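Local coordinates for protein dipicolinate synthase subunit B (Bacillus halodurans, PDB 3LQK) that probably serves as one subunit of the flavoprotein-family enzyme that makes dipicolinic acid for bacterial spores, at residues P26-L31 / A36-F41. Numbering follows the deposited sequence.
Sequences PQMERL and AKVTPF
Two flat groups matter here: the L31 carbonyl, met by A36 across the contact, and the R30 guanidinium, whose edge faces the Q27 amide on the helix flank. A36 N donates to L31 O at 3.0 Å, with A36 N tilted 31° from the L31 carbonyl plane. R30 NH1 donates to Q27 OE1 at 2.9 Å, a bond bent to 145° at the hydrogen, and also reaches E174 O, so NH1 is held by two acceptors.

The rest of the contact is apolar. V38 turns both methyls to the helix: CG2 packs against L31 CB at 3.9 Å, and CG1 lies 3.9 Å from M28 CG, the two side chains crossing at a slant. M28, a selenomethionine, leaves the helix with CG anti to the backbone N (chi1 -173°), then turns about its CG-SE bond, bringing CE within 4.4 Å of P40 CB. Nearer the turn, A36 CB sits 4.2 Å from L31 CB. F12 of strand 9-13 touches M28, L31 and V38, so the neighbouring strand adds to this packing. The 26-31 segment runs roughly antiparallel to strand 37-41, which pairs in parallel with strand 9-13: the second half of a beta-alpha-beta crossover, as in Rossmann-like flavoproteins.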
# COMPACT_ATOMS: atom_id res chain seq x y z
N PRO A 26 22.07 27.86 6.50
CA PRO A 26 21.61 29.09 7.16
C PRO A 26 20.47 28.80 8.16
O PRO A 26 20.33 29.54 9.18
CB PRO A 26 21.13 29.96 6.00
CG PRO A 26 21.92 29.46 4.79
CD PRO A 26 22.04 27.98 5.03
N GLN A 27 19.68 27.76 7.91
CA GLN A 27 18.60 27.42 8.86
C GLN A 27 19.17 26.69 10.08
O GLN A 27 18.71 26.91 11.22
CB GLN A 27 17.52 26.58 8.21
CG GLN A 27 16.85 27.26 7.05
CD GLN A 27 16.40 28.66 7.39
OE1 GLN A 27 15.84 28.92 8.48
NE2 GLN A 27 16.65 29.58 6.49
N MSE A 28 20.21 25.88 9.85
CA MSE A 28 20.92 25.27 10.99
C MSE A 28 21.49 26.38 11.90
O MSE A 28 21.44 26.30 13.13
CB MSE A 28 22.04 24.36 10.48
CG MSE A 28 22.69 23.57 11.56
SE MSE A 28 24.26 22.56 11.03
CE MSE A 28 23.39 21.28 9.83
N GLU A 29 22.06 27.39 11.27
CA GLU A 29 22.62 28.51 11.99
C GLU A 29 21.55 29.29 12.79
O GLU A 29 21.77 29.61 13.97
CB GLU A 29 23.41 29.41 11.01
CG GLU A 29 23.66 30.84 11.59
CD GLU A 29 24.69 30.88 12.71
OE1 GLU A 29 25.42 29.87 12.87
OE2 GLU A 29 24.80 31.96 13.42
N ARG A 30 20.38 29.55 12.20
CA ARG A 30 19.28 30.17 12.96
C ARG A 30 18.86 29.37 14.18
O ARG A 30 18.51 29.95 15.21
CB ARG A 30 17.99 30.29 12.14
CG ARG A 30 17.80 31.55 11.45
CD ARG A 30 16.63 31.43 10.47
NE ARG A 30 15.37 31.91 11.03
CZ ARG A 30 14.18 31.71 10.47
NH1 ARG A 30 14.07 30.99 9.33
NH2 ARG A 30 13.12 32.26 11.02
N LEU A 31 18.79 28.05 14.07
CA LEU A 31 18.41 27.27 15.24
C LEU A 31 19.41 27.49 16.37
O LEU A 31 19.01 27.64 17.49
CB LEU A 31 18.29 25.78 14.93
CG LEU A 31 17.28 25.31 13.90
CD1 LEU A 31 17.32 23.74 13.81
CD2 LEU A 31 15.92 25.87 14.33
N ALA A 36 19.15 26.51 20.26
CA ALA A 36 19.08 25.06 20.21
C ALA A 36 20.51 24.54 20.25
O ALA A 36 21.44 25.18 19.75
CB ALA A 36 18.39 24.59 18.92
N LYS A 37 20.67 23.38 20.86
CA LYS A 37 21.85 22.56 20.67
C LYS A 37 21.62 21.64 19.46
O LYS A 37 20.73 20.79 19.48
CB LYS A 37 22.06 21.71 21.92
CG LYS A 37 23.34 20.87 21.82
CD LYS A 37 23.52 19.78 22.96
CE LYS A 37 24.19 20.30 24.23
NZ LYS A 37 24.43 19.11 25.15
N VAL A 38 22.39 21.85 18.40
CA VAL A 38 22.16 21.20 17.13
C VAL A 38 23.24 20.17 16.86
O VAL A 38 24.44 20.50 16.76
CB VAL A 38 22.09 22.18 15.98
CG1 VAL A 38 21.69 21.46 14.70
CG2 VAL A 38 21.07 23.37 16.35
N THR A 39 22.78 18.93 16.71
CA THR A 39 23.63 17.84 16.30
C THR A 39 23.45 17.51 14.83
O THR A 39 22.35 17.08 14.44
CB THR A 39 23.35 16.61 17.12
OG1 THR A 39 23.64 16.92 18.48
CG2 THR A 39 24.22 15.39 16.64
N PRO A 40 24.51 17.66 14.01
CA PRO A 40 24.40 17.28 12.60
C PRO A 40 24.51 15.77 12.39
O PRO A 40 25.33 15.08 13.05
CB PRO A 40 25.56 18.03 11.93
CG PRO A 40 26.20 18.86 13.04
CD PRO A 40 25.85 18.19 14.31
N PHE A 41 23.67 15.27 11.50
CA PHE A 41 23.70 13.88 11.04
C PHE A 41 23.90 13.84 9.52
O PHE A 41 23.29 14.63 8.80
CB PHE A 41 22.37 13.19 11.32
CG PHE A 41 22.11 12.87 12.76
CD1 PHE A 41 22.01 11.57 13.18
CD2 PHE A 41 21.82 13.88 13.66
CE1 PHE A 41 21.72 11.26 14.50
CE2 PHE A 41 21.58 13.58 15.00
CZ PHE A 41 21.53 12.27 15.41